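Local structure of competence damage-inducible protein A (5V01) at residues D9-N14 with A157-L162; W31-A36 with I107-S112; G127-A132 with M144-D149. The protein is of unknown function but belongs to the CinA family, some of whose members deamidate nicotinamide mononucleotide. One frame throughout, in Å; residues are numbered along the deposited sequence. Where two conformers were deposited one is given.

Contact 1: D9-N14 with A157-L162; sequences DSDANN and AVRYAL
R159 reaches loop 9-14 through a chain that bends at chi3 (52°), which brings NE round to the S10 carbonyl oxygen, while D11 swings CG beside its own backbone N, anti to the carbonyl carbon (chi1 -66°). The two side chains then cross at about a right angle, and R159 NH2 donates to D11 OD1 at 2.7 Å in a salt bridge. At 143° the N-H...O angle is noticeably bent; the carboxylate is met on its anti side, and its plane is well turned from that of the guanidinium. R159 was modelled in two conformers, and this geometry belongs to one of them. S10 O lies over a guanidinium face, 3.1 Å from R159 NE, at an angle too poor for a hydrogen bond. That oxygen instead accepts from N13 N, closing a type I beta turn from S10 to N13, and S10 OG takes the amide of A12 in an ST turn. The arginine is therefore laid against an internally bonded turn just ahead of helix 15-29, whose N-cap is N14, its OD1 accepting from E17 N. Lower on the arginine, CD approaches N13 O to 3.4 Å and also packs on N13 CB. Three waters fill in the polar links: one donates to D9 OD1 at 2.7 Å and weakly accepts from R159 NH2; another, at the guanidinium edge, accepts from S10 N, N13 ND2 and R159 NE; the third donates to N13 O and accepts from R159 NH1. N13 ND2 has a further partner in E7 O. Y160, the next residue of the helix after R159, is met by D9: D9 CB rests 3.7 Å from Y160 CD1, and the same tyrosine ring meets F131 edge-to-face.

Contact 2: W31-A36 with I107-S112; sequences WRLTTA and IAIAVS
I107 O receives two donors from the neighbouring strand: T34 N in a hydrogen bond of 2.9 Å, nearly along the C=O axis, and the CA-H of L33, with L33 CA 3.3 Å away. The pattern recurs two residues later, where I109 O takes A36 N and the CA-H of T35. In the other direction I107 N, I109 N and V111 N donate to R32 O, T34 O and A36 O, the middle one being the straightest of the five bonds at 163°. Each strand thus bonds through alternate residues, as parallel pairing requires, and the short strand axes diverge by only 20°. Matched residues place their side chains on the same face. L33, T35, I107 and I109 share one: L33 has CG anti to the backbone N (chi1 175°), and its CD1 meets I107 CG2 at 3.7 Å and, more loosely, I109 CG1 at 4.1 Å. Just before the strand, W31 CE3 touches I107 CD1 at 3.7 Å, the two side chains running at a slant to each other. Helix 150-169 covers this face, with L165 against L33 and I109, and L169 against W31 and I107. T34, A36, A108 and A110 form the opposite face. There T34 CG2 lies 3.7 Å from A108 CB, while its OG1 is hydrogen-bonded to T60 O, and A36 CB approaches A110 CB to 4.4 Å. M95 and I99 of helix 89-103 pack on this side, against A110 and T34 respectively. With strand 58-64 beyond one partner and strand 128-135 beyond the other, the pair occupies the parallel interior of a mixed sheet sandwiched between helices, an alpha-beta-alpha architecture.

Contact 3: G127-A132 with M144-D149; sequences GTVWFA and MCFAGD
M144 begins the pairing with both of its backbone polar groups: M144 N donates to V129 O at 2.8 Å and an almost straight 172°, and M144 O accepts from V129 N at 2.9 Å. Reciprocal bonds define an antiparallel hydrogen-bonded pair. M144 CG, anti to the carbonyl carbon, rests 3.7 Å from F131 CE1; beyond it the chain bends at chi2 and chi3 and leads away. C145 faces T128 in the following non-hydrogen-bonded pair, where T128 CA comes to 3.3 Å from M144 O in a CA-H...O contact. F146 has left the strand, yet F146 N still donates to G127 O at 2.9 Å, approaching from above the carbonyl plane, 41° out of it. G127, lacking a CB, can hold a phi of 100° and turn its CA-H toward F146 O. The F146 ring turns back toward segment 127-132, with CE2 meeting F131 CZ at 3.8 Å; the two phenylalanines reach tip to tip, edge against edge. V129 CG2 also touches the F146 rim, 3.8 Å from CD2, in the plane of that ring. Past A147, whose O accepts from K156 NZ, the chain arrives at D149, the N-cap of helix 150-169, with D149 OD1 also bonded to T152 OG1. The arrangement is the open end of an antiparallel beta hairpin, strands 128-135 and 138-145, at the border of the sheet.

From the N terminus, the loop before helix 15-29 enters contact 1, which closes only when helix 150-169 returns to it; contacts 2 and 3 both lie within that span. Contact 2 joins strand 33-37 to strand 107-113 across the intervening helices and strand 58-64, and it is complete before contact 3 opens. Contact 3 is more local, closing the hairpin that follows in the chain. Contacts 2 and 3 share the sheet: S112 O and A110 O probably accept from W130 N and A132 N. Contact 1 packs against the hairpin, with A157 O near F131 CE2 and Y160 CE1 near M144 CE, while A161 O approaches I109 CD1 of contact 2.

Contact 1: D9-N14 with A157-L162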
ATOM      1  N   ASP A   9      -5.183 -13.734  17.395  1.00 24.57           N
ATOM      2  CA  ASP A   9      -3.860 -13.104  17.613  1.00 24.88           C
ATOM      3  C   ASP A   9      -2.869 -14.171  18.052  1.00 28.14           C
ATOM      4  O   ASP A   9      -2.669 -14.395  19.249  1.00 29.08           O
ATOM      5  CB  ASP A   9      -3.923 -12.007  18.682  1.00 26.74           C
ATOM      6  CG  ASP A   9      -2.569 -11.310  18.893  1.00 31.57           C
ATOM      7  OD1 ASP A   9      -1.770 -11.225  17.929  1.00 32.81           O
ATOM      8  OD2 ASP A   9      -2.296 -10.859  20.030  1.00 34.12           O
ATOM      9  N   SER A  10      -2.257 -14.829  17.068  1.00 26.93           N
ATOM     10  CA  SER A  10      -1.459 -16.020  17.324  1.00 26.65           C
ATOM     11  C   SER A  10      -0.342 -16.143  16.327  1.00 24.09           C
ATOM     12  O   SER A  10      -0.584 -16.073  15.125  1.00 24.79           O
ATOM     13  CB  SER A  10      -2.334 -17.264  17.210  1.00 28.50           C
ATOM     14  OG  SER A  10      -1.589 -18.439  17.499  1.00 30.25           O
ATOM     15  N   ASP A  11       0.865 -16.391  16.828  1.00 29.35           N
ATOM     16  CA  ASP A  11       2.020 -16.702  15.984  1.00 32.91           C
ATOM     17  C   ASP A  11       1.877 -18.053  15.271  1.00 26.53           C
ATOM     18  O   ASP A  11       2.646 -18.348  14.361  1.00 29.61           O
ATOM     19  CB  ASP A  11       3.320 -16.662  16.808  1.00 43.31           C
ATOM     20  CG  ASP A  11       3.663 -15.253  17.320  1.00 56.05           C
ATOM     21  OD1 ASP A  11       2.895 -14.296  17.078  1.00 59.42           O
ATOM     22  OD2 ASP A  11       4.713 -15.102  17.977  1.00 71.94           O
ATOM     23  N   ALA A  12       0.903 -18.864  15.688  1.00 26.04           N
ATOM     24  CA  ALA A  12       0.528 -20.094  14.985  1.00 22.50           C
ATOM     25  C   ALA A  12      -0.268 -19.863  13.691  1.00 19.57           C
ATOM     26  O   ALA A  12      -0.499 -20.810  12.937  1.00 23.13           O
ATOM     27  CB  ALA A  12      -0.258 -21.001  15.917  1.00 24.79           C
ATOM     28  N   ASN A  13      -0.700 -18.629  13.439  1.00 18.18           N
ATOM     29  CA  ASN A  13      -1.263 -18.253  12.123  1.00 16.70           C
ATOM     30  C   ASN A  13      -0.158 -17.855  11.174  1.00 16.26           C
ATOM     31  O   ASN A  13       0.924 -17.431  11.604  1.00 19.77           O
ATOM     32  CB  ASN A  13      -2.255 -17.090  12.234  1.00 17.28           C
ATOM     33  CG  ASN A  13      -3.511 -17.452  13.001  1.00 19.54           C
ATOM     34  OD1 ASN A  13      -4.024 -18.563  12.886  1.00 19.69           O
ATOM     35  ND2 ASN A  13      -4.030 -16.494  13.767  1.00 22.43           N
ATOM     36  N   ASN A  14      -0.434 -18.039   9.886  1.00 15.99           N
ATOM     37  CA  ASN A  14       0.512 -17.691   8.834  1.00 15.44           C
ATOM     38  C   ASN A  14      -0.198 -16.765   7.838  1.00 15.44           C
ATOM     39  O   ASN A  14      -1.287 -17.054   7.347  1.00 13.91           O
ATOM     40  CB  ASN A  14       1.001 -18.948   8.126  1.00 18.26           C
ATOM     41  CG  ASN A  14       1.880 -18.631   6.947  1.00 20.00           C
ATOM     42  OD1 ASN A  14       1.388 -18.514   5.807  1.00 19.05           O
ATOM     43  ND2 ASN A  14       3.184 -18.447   7.205  1.00 22.69           N
ATOM     44  N   ALA A 157       0.319  -7.125  13.327  1.00 12.62           N
ATOM     45  CA  ALA A 157      -0.888  -6.359  13.048  1.00 12.47           C
ATOM     46  C   ALA A 157      -1.511  -6.769  11.722  1.00 12.63           C
ATOM     47  O   ALA A 157      -2.714  -6.913  11.607  1.00 12.49           O
ATOM     48  CB  ALA A 157      -0.567  -4.872  13.035  1.00 12.77           C
ATOM     49  N   VAL A 158      -0.679  -6.991  10.712  1.00 11.80           N
ATOM     50  CA  VAL A 158      -1.175  -7.485   9.434  1.00 11.86           C
ATOM     51  C   VAL A 158      -1.851  -8.861   9.609  1.00 11.88           C
ATOM     52  O   VAL A 158      -2.958  -9.085   9.110  1.00 11.64           O
ATOM     53  CB  VAL A 158      -0.023  -7.588   8.395  1.00 11.75           C
ATOM     54  CG1 VAL A 158      -0.466  -8.376   7.161  1.00 13.33           C
ATOM     55  CG2 VAL A 158       0.456  -6.176   8.004  1.00 12.51           C
ATOM     56  N   ARG A 159      -1.187  -9.767  10.325  0.50 11.97           N
ATOM     57  CA  ARG A 159      -1.734 -11.102  10.564  0.50 12.95           C
ATOM     58  C   ARG A 159      -3.067 -11.011  11.328  0.50 13.34           C
ATOM     59  O   ARG A 159      -4.036 -11.697  10.991  0.50 14.25           O
ATOM     60  CB  ARG A 159      -0.719 -11.948  11.333  0.50 15.11           C
ATOM     61  CG  ARG A 159      -0.728 -13.440  11.050  0.50 18.09           C
ATOM     62  CD  ARG A 159       0.388 -14.087  11.856  0.50 21.41           C
ATOM     63  NE  ARG A 159       0.290 -13.702  13.264  0.50 23.60           N
ATOM     64  CZ  ARG A 159       1.303 -13.670  14.121  0.50 25.05           C
ATOM     65  NH1 ARG A 159       2.525 -14.014  13.734  0.50 28.68           N
ATOM     66  NH2 ARG A 159       1.087 -13.299  15.377  0.50 25.01           N
ATOM     67  N   TYR A 160      -3.124 -10.144  12.336  1.00 12.33           N
ATOM     68  CA  TYR A 160      -4.351  -9.993  13.131  1.00 13.51           C
ATOM     69  C   TYR A 160      -5.489  -9.467  12.264  1.00 12.48           C
ATOM     70  O   TYR A 160      -6.616  -9.940  12.346  1.00 14.39           O
ATOM     71  CB  TYR A 160      -4.108  -9.054  14.318  1.00 14.01           C
ATOM     72  CG  TYR A 160      -5.301  -8.953  15.222  1.00 14.23           C
ATOM     73  CD1 TYR A 160      -5.572  -9.969  16.113  1.00 19.68           C
ATOM     74  CD2 TYR A 160      -6.200  -7.894  15.139  1.00 15.59           C
ATOM     75  CE1 TYR A 160      -6.674  -9.927  16.926  1.00 23.70           C
ATOM     76  CE2 TYR A 160      -7.306  -7.858  15.957  1.00 18.59           C
ATOM     77  CZ  TYR A 160      -7.539  -8.885  16.838  1.00 21.35           C
ATOM     78  OH  TYR A 160      -8.630  -8.883  17.667  1.00 25.64           O
ATOM     79  N   ALA A 161      -5.197  -8.454  11.455  1.00 11.79           N
ATOM     80  CA  ALA A 161      -6.225  -7.896  10.581  1.00 11.67           C
ATOM     81  C   ALA A 161      -6.851  -8.963   9.695  1.00 11.54           C
ATOM     82  O   ALA A 161      -8.070  -9.005   9.510  1.00 11.75           O
ATOM     83  CB  ALA A 161      -5.674  -6.770   9.730  1.00 11.65           C
ATOM     84  N   LEU A 162      -5.988  -9.824   9.148  1.00 11.70           N
ATOM     85  CA  LEU A 162      -6.427 -10.874   8.251  1.00 12.22           C
ATOM     86  C   LEU A 162      -7.150 -12.008   8.988  1.00 11.50           C
ATOM     87  O   LEU A 162      -8.131 -12.540   8.475  1.00 13.27           O
ATOM     88  CB  LEU A 162      -5.254 -11.433   7.444  1.00 12.91           C
ATOM     89  CG  LEU A 162      -4.645 -10.456   6.429  1.00 12.94           C
ATOM     90  CD1 LEU A 162      -3.258 -10.951   6.000  1.00 13.82           C
ATOM     91  CD2 LEU A 162      -5.560 -10.255   5.231  1.00 14.44           C
TER
HETATM   92  O   HOH W   1      -1.225 -11.311  15.258  1.00 19.44           O
HETATM   93  O   HOH W   2      -2.820 -13.528  14.175  1.00 22.55           O
HETATM   94  O   HOH W   3       3.546 -16.385  11.687  1.00 37.58           O

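Contact 2: W31-A36 with I107-S112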
ATOM      1  N   TRP A  31     -17.662 -10.650  -3.054  1.00 17.74           N
ATOM      2  CA  TRP A  31     -17.324  -9.425  -2.304  1.00 16.05           C
ATOM      3  C   TRP A  31     -15.918  -8.949  -2.609  1.00 15.49           C
ATOM      4  O   TRP A  31     -15.027  -9.741  -2.896  1.00 16.40           O
ATOM      5  CB  TRP A  31     -17.467  -9.634  -0.802  1.00 17.10           C
ATOM      6  CG  TRP A  31     -18.878  -9.907  -0.329  1.00 18.22           C
ATOM      7  CD1 TRP A  31     -20.018  -9.744  -1.024  1.00 20.54           C
ATOM      8  CD2 TRP A  31     -19.256 -10.393   0.966  1.00 17.95           C
ATOM      9  NE1 TRP A  31     -21.102 -10.109  -0.250  1.00 20.64           N
ATOM     10  CE2 TRP A  31     -20.654 -10.498   0.982  1.00 19.07           C
ATOM     11  CE3 TRP A  31     -18.542 -10.733   2.118  1.00 18.74           C
ATOM     12  CZ2 TRP A  31     -21.359 -10.949   2.097  1.00 18.71           C
ATOM     13  CZ3 TRP A  31     -19.239 -11.175   3.228  1.00 21.63           C
ATOM     14  CH2 TRP A  31     -20.633 -11.274   3.210  1.00 20.94           C
ATOM     15  N   ARG A  32     -15.736  -7.637  -2.503  1.00 14.75           N
ATOM     16  CA  ARG A  32     -14.459  -7.002  -2.751  1.00 14.80           C
ATOM     17  C   ARG A  32     -14.013  -6.251  -1.512  1.00 13.62           C
ATOM     18  O   ARG A  32     -14.819  -5.634  -0.807  1.00 14.70           O
ATOM     19  CB  ARG A  32     -14.542  -6.068  -3.958  1.00 16.71           C
ATOM     20  CG  ARG A  32     -14.904  -6.829  -5.211  1.00 19.57           C
ATOM     21  CD  ARG A  32     -14.798  -5.981  -6.455  1.00 20.93           C
ATOM     22  NE  ARG A  32     -13.409  -5.737  -6.827  1.00 21.55           N
ATOM     23  CZ  ARG A  32     -12.600  -6.616  -7.425  1.00 22.07           C
ATOM     24  NH1 ARG A  32     -13.010  -7.849  -7.746  1.00 21.70           N
ATOM     25  NH2 ARG A  32     -11.356  -6.252  -7.728  1.00 22.23           N
ATOM     26  N   LEU A  33     -12.718  -6.332  -1.266  1.00 12.58           N
ATOM     27  CA  LEU A  33     -12.047  -5.784  -0.095  1.00 11.52           C
ATOM     28  C   LEU A  33     -11.169  -4.607  -0.522  1.00 11.10           C
ATOM     29  O   LEU A  33     -10.582  -4.633  -1.606  1.00 12.18           O
ATOM     30  CB  LEU A  33     -11.157  -6.890   0.479  1.00 11.64           C
ATOM     31  CG  LEU A  33     -10.249  -6.561   1.655  1.00 11.85           C
ATOM     32  CD1 LEU A  33     -11.040  -6.188   2.913  1.00 12.42           C
ATOM     33  CD2 LEU A  33      -9.342  -7.762   1.926  1.00 12.96           C
ATOM     34  N   THR A  34     -11.012  -3.631   0.369  1.00 10.86           N
ATOM     35  CA  THR A  34     -10.081  -2.503   0.191  1.00 10.32           C
ATOM     36  C   THR A  34      -9.427  -2.221   1.541  1.00  9.54           C
ATOM     37  O   THR A  34      -9.941  -2.623   2.595  1.00 11.15           O
ATOM     38  CB  THR A  34     -10.802  -1.277  -0.353  1.00 10.94           C
ATOM     39  OG1 THR A  34      -9.863  -0.290  -0.699  1.00 12.47           O
ATOM     40  CG2 THR A  34     -11.769  -0.692   0.621  1.00 11.51           C
ATOM     41  N   THR A  35      -8.273  -1.563   1.502  1.00  9.50           N
ATOM     42  CA  THR A  35      -7.481  -1.333   2.706  1.00  9.87           C
ATOM     43  C   THR A  35      -6.927   0.069   2.793  1.00  9.84           C
ATOM     44  O   THR A  35      -6.544   0.668   1.773  1.00  9.52           O
ATOM     45  CB  THR A  35      -6.304  -2.322   2.815  1.00 10.78           C
ATOM     46  OG1 THR A  35      -5.439  -2.210   1.681  1.00 11.66           O
ATOM     47  CG2 THR A  35      -6.780  -3.733   2.981  1.00 11.17           C
ATOM     48  N   ALA A  36      -6.827   0.561   4.026  1.00  9.37           N
ATOM     49  CA  ALA A  36      -6.175   1.842   4.325  1.00  9.58           C
ATOM     50  C   ALA A  36      -5.235   1.617   5.500  1.00  9.73           C
ATOM     51  O   ALA A  36      -5.646   1.134   6.549  1.00 11.55           O
ATOM     52  CB  ALA A  36      -7.193   2.930   4.661  1.00 10.77           C
ATOM     53  N   ILE A 107     -16.077  -4.363   1.688  1.00 14.44           N
ATOM     54  CA  ILE A 107     -15.411  -4.428   2.978  1.00 13.12           C
ATOM     55  C   ILE A 107     -14.160  -3.572   2.945  1.00 11.67           C
ATOM     56  O   ILE A 107     -13.393  -3.645   1.987  1.00 12.50           O
ATOM     57  CB  ILE A 107     -15.028  -5.872   3.366  1.00 13.52           C
ATOM     58  CG1 ILE A 107     -16.294  -6.747   3.461  1.00 15.57           C
ATOM     59  CG2 ILE A 107     -14.251  -5.903   4.680  1.00 13.80           C
ATOM     60  CD1 ILE A 107     -16.049  -8.220   3.264  1.00 14.80           C
ATOM     61  N   ALA A 108     -13.959  -2.781   3.995  1.00 12.45           N
ATOM     62  CA  ALA A 108     -12.749  -1.967   4.169  1.00 11.12           C
ATOM     63  C   ALA A 108     -12.111  -2.315   5.509  1.00 11.99           C
ATOM     64  O   ALA A 108     -12.794  -2.456   6.522  1.00 14.29           O
ATOM     65  CB  ALA A 108     -13.075  -0.469   4.109  1.00 12.63           C
ATOM     66  N   ILE A 109     -10.801  -2.471   5.501  1.00 10.53           N
ATOM     67  CA  ILE A 109     -10.005  -2.544   6.723  1.00 10.43           C
ATOM     68  C   ILE A 109      -9.157  -1.304   6.813  1.00 10.25           C
ATOM     69  O   ILE A 109      -8.483  -0.950   5.832  1.00 11.42           O
ATOM     70  CB  ILE A 109      -9.122  -3.788   6.777  1.00 11.84           C
ATOM     71  CG1 ILE A 109      -9.985  -5.044   6.690  1.00 13.47           C
ATOM     72  CG2 ILE A 109      -8.277  -3.765   8.028  1.00 13.50           C
ATOM     73  CD1 ILE A 109      -9.224  -6.334   6.596  1.00 15.04           C
ATOM     74  N   ALA A 110      -9.192  -0.658   7.980  1.00 10.57           N
ATOM     75  CA  ALA A 110      -8.236   0.398   8.318  1.00 10.98           C
ATOM     76  C   ALA A 110      -7.436  -0.008   9.536  1.00 10.62           C
ATOM     77  O   ALA A 110      -7.984  -0.590  10.452  1.00 12.13           O
ATOM     78  CB  ALA A 110      -8.932   1.732   8.555  1.00 12.30           C
ATOM     79  N   VAL A 111      -6.159   0.342   9.534  1.00 10.39           N
ATOM     80  CA  VAL A 111      -5.229   0.016  10.612  1.00 10.43           C
ATOM     81  C   VAL A 111      -4.418   1.278  10.898  1.00 11.45           C
ATOM     82  O   VAL A 111      -3.847   1.854   9.997  1.00 11.90           O
ATOM     83  CB  VAL A 111      -4.289  -1.135  10.227  1.00 11.79           C
ATOM     84  CG1 VAL A 111      -3.408  -1.515  11.401  1.00 13.15           C
ATOM     85  CG2 VAL A 111      -5.065  -2.341   9.733  1.00 13.41           C
ATOM     86  N   SER A 112      -4.356   1.677  12.156  1.00 11.36           N
ATOM     87  CA  SER A 112      -3.564   2.833  12.574  1.00 12.73           C
ATOM     88  C   SER A 112      -3.002   2.589  13.952  1.00 13.54           C
ATOM     89  O   SER A 112      -3.767   2.309  14.877  1.00 15.79           O
ATOM     90  CB  SER A 112      -4.420   4.088  12.555  1.00 13.42           C
ATOM     91  OG  SER A 112      -3.639   5.234  12.823  1.00 17.29           O
TER

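Contact 3: G127-A132 with M144-D149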
ATOM      1  N   GLY A 127       3.368  -0.107  20.239  1.00 25.47           N
ATOM      2  CA  GLY A 127       2.723  -1.393  20.052  1.00 24.97           C
ATOM      3  C   GLY A 127       1.204  -1.325  20.017  1.00 21.23           C
ATOM      4  O   GLY A 127       0.552  -2.310  19.668  1.00 22.73           O
ATOM      5  N   THR A 128       0.634  -0.175  20.368  1.00 20.98           N
ATOM      6  CA  THR A 128      -0.807   0.010  20.339  1.00 19.96           C
ATOM      7  C   THR A 128      -1.289   0.214  18.909  1.00 18.02           C
ATOM      8  O   THR A 128      -0.814   1.107  18.219  1.00 18.21           O
ATOM      9  CB  THR A 128      -1.237   1.232  21.147  1.00 21.15           C
ATOM     10  OG1 THR A 128      -0.729   1.144  22.490  1.00 24.35           O
ATOM     11  CG2 THR A 128      -2.768   1.350  21.173  1.00 23.40           C
ATOM     12  N   VAL A 129      -2.245  -0.609  18.483  1.00 17.12           N
ATOM     13  CA  VAL A 129      -2.761  -0.563  17.115  1.00 14.43           C
ATOM     14  C   VAL A 129      -4.285  -0.657  17.141  1.00 14.43           C
ATOM     15  O   VAL A 129      -4.837  -1.559  17.800  1.00 16.18           O
ATOM     16  CB  VAL A 129      -2.185  -1.692  16.234  1.00 15.46           C
ATOM     17  CG1 VAL A 129      -2.691  -1.546  14.797  1.00 14.61           C
ATOM     18  CG2 VAL A 129      -0.661  -1.717  16.275  1.00 17.57           C
ATOM     19  N   TRP A 130      -4.945   0.282  16.468  1.00 13.74           N
ATOM     20  CA  TRP A 130      -6.378   0.266  16.240  1.00 13.57           C
ATOM     21  C   TRP A 130      -6.726  -0.315  14.870  1.00 12.66           C
ATOM     22  O   TRP A 130      -6.041  -0.041  13.875  1.00 12.78           O
ATOM     23  CB  TRP A 130      -6.986   1.670  16.369  1.00 14.05           C
ATOM     24  CG  TRP A 130      -7.310   2.089  17.776  1.00 15.19           C
ATOM     25  CD1 TRP A 130      -6.549   2.872  18.606  1.00 16.21           C
ATOM     26  CD2 TRP A 130      -8.493   1.763  18.500  1.00 16.52           C
ATOM     27  NE1 TRP A 130      -7.180   3.038  19.810  1.00 17.98           N
ATOM     28  CE2 TRP A 130      -8.384   2.380  19.775  1.00 16.89           C
ATOM     29  CE3 TRP A 130      -9.642   1.027  18.199  1.00 16.79           C
ATOM     30  CZ2 TRP A 130      -9.384   2.271  20.752  1.00 18.94           C
ATOM     31  CZ3 TRP A 130     -10.627   0.908  19.182  1.00 17.59           C
ATOM     32  CH2 TRP A 130     -10.493   1.536  20.432  1.00 18.06           C
ATOM     33  N   PHE A 131      -7.797  -1.091  14.846  1.00 12.60           N
ATOM     34  CA  PHE A 131      -8.316  -1.741  13.668  1.00 12.46           C
ATOM     35  C   PHE A 131      -9.763  -1.369  13.476  1.00 11.83           C
ATOM     36  O   PHE A 131     -10.500  -1.282  14.487  1.00 13.17           O
ATOM     37  CB  PHE A 131      -8.263  -3.272  13.848  1.00 12.29           C
ATOM     38  CG  PHE A 131      -6.869  -3.818  14.004  1.00 12.63           C
ATOM     39  CD1 PHE A 131      -6.245  -3.803  15.229  1.00 13.25           C
ATOM     40  CD2 PHE A 131      -6.173  -4.320  12.895  1.00 12.70           C
ATOM     41  CE1 PHE A 131      -4.956  -4.273  15.372  1.00 13.79           C
ATOM     42  CE2 PHE A 131      -4.884  -4.796  13.035  1.00 12.50           C
ATOM     43  CZ  PHE A 131      -4.272  -4.793  14.268  1.00 13.84           C
ATOM     44  N   ALA A 132     -10.187  -1.220  12.226  1.00 11.26           N
ATOM     45  CA  ALA A 132     -11.599  -1.143  11.850  1.00 12.68           C
ATOM     46  C   ALA A 132     -11.883  -2.096  10.705  1.00 12.15           C
ATOM     47  O   ALA A 132     -11.091  -2.148   9.746  1.00 12.51           O
ATOM     48  CB  ALA A 132     -11.974   0.262  11.438  1.00 14.40           C
ATOM     49  N   MET A 144      -5.519  -3.245  19.958  1.00 17.21           N
ATOM     50  CA  MET A 144      -4.574  -4.307  20.358  1.00 17.48           C
ATOM     51  C   MET A 144      -3.282  -3.666  20.849  1.00 20.43           C
ATOM     52  O   MET A 144      -2.969  -2.534  20.468  1.00 20.77           O
ATOM     53  CB  MET A 144      -4.260  -5.242  19.180  1.00 18.33           C
ATOM     54  CG  MET A 144      -5.446  -6.025  18.647  1.00 20.43           C
ATOM     55  SD  MET A 144      -6.045  -7.225  19.832  1.00 23.77           S
ATOM     56  CE  MET A 144      -4.774  -8.489  19.771  1.00 27.97           C
ATOM     57  N   CYS A 145      -2.542  -4.341  21.733  0.50 23.89           N
ATOM     58  CA  CYS A 145      -1.165  -3.907  22.069  0.50 26.86           C
ATOM     59  C   CYS A 145      -0.209  -5.075  21.851  0.50 25.84           C
ATOM     60  O   CYS A 145      -0.172  -6.014  22.642  0.50 32.77           O
ATOM     61  CB  CYS A 145      -1.039  -3.333  23.493  0.50 30.27           C
ATOM     62  SG  CYS A 145       0.370  -2.194  23.739  0.50 35.03           S
ATOM     63  N   PHE A 146       0.568  -4.987  20.773  1.00 23.09           N
ATOM     64  CA  PHE A 146       1.493  -6.036  20.330  1.00 22.78           C
ATOM     65  C   PHE A 146       2.880  -5.795  20.881  1.00 26.26           C
ATOM     66  O   PHE A 146       3.327  -4.647  20.994  1.00 28.60           O
ATOM     67  CB  PHE A 146       1.587  -6.054  18.804  1.00 22.35           C
ATOM     68  CG  PHE A 146       0.286  -6.331  18.115  1.00 19.69           C
ATOM     69  CD1 PHE A 146      -0.298  -7.589  18.160  1.00 19.99           C
ATOM     70  CD2 PHE A 146      -0.345  -5.337  17.396  1.00 17.58           C
ATOM     71  CE1 PHE A 146      -1.497  -7.839  17.506  1.00 19.45           C
ATOM     72  CE2 PHE A 146      -1.540  -5.575  16.743  1.00 18.00           C
ATOM     73  CZ  PHE A 146      -2.121  -6.833  16.791  1.00 16.99           C
ATOM     74  N   ALA A 147       3.570  -6.885  21.192  1.00 27.50           N
ATOM     75  CA  ALA A 147       4.937  -6.832  21.698  1.00 27.10           C
ATOM     76  C   ALA A 147       5.927  -6.998  20.546  1.00 28.65           C
ATOM     77  O   ALA A 147       5.603  -7.593  19.512  1.00 28.96           O
ATOM     78  CB  ALA A 147       5.141  -7.907  22.755  1.00 31.11           C
ATOM     79  N   GLY A 148       7.116  -6.433  20.720  1.00 27.54           N
ATOM     80  CA  GLY A 148       8.210  -6.595  19.779  1.00 29.60           C
ATOM     81  C   GLY A 148       8.669  -5.270  19.224  1.00 28.37           C
ATOM     82  O   GLY A 148       8.122  -4.208  19.552  1.00 28.63           O
ATOM     83  N   ASP A 149       9.678  -5.348  18.362  1.00 25.83           N
ATOM     84  CA  ASP A 149      10.172  -4.186  17.653  1.00 26.02           C
ATOM     85  C   ASP A 149       9.168  -3.807  16.551  1.00 22.09           C
ATOM     86  O   ASP A 149       8.138  -4.503  16.351  1.00 23.99           O
ATOM     87  CB  ASP A 149      11.624  -4.390  17.144  1.00 30.19           C
ATOM     88  CG  ASP A 149      11.762  -5.450  16.039  1.00 30.88           C
ATOM     89  OD1 ASP A 149      10.757  -5.943  15.485  1.00 29.38           O
ATOM     90  OD2 ASP A 149      12.920  -5.767  15.699  1.00 39.77           O
TER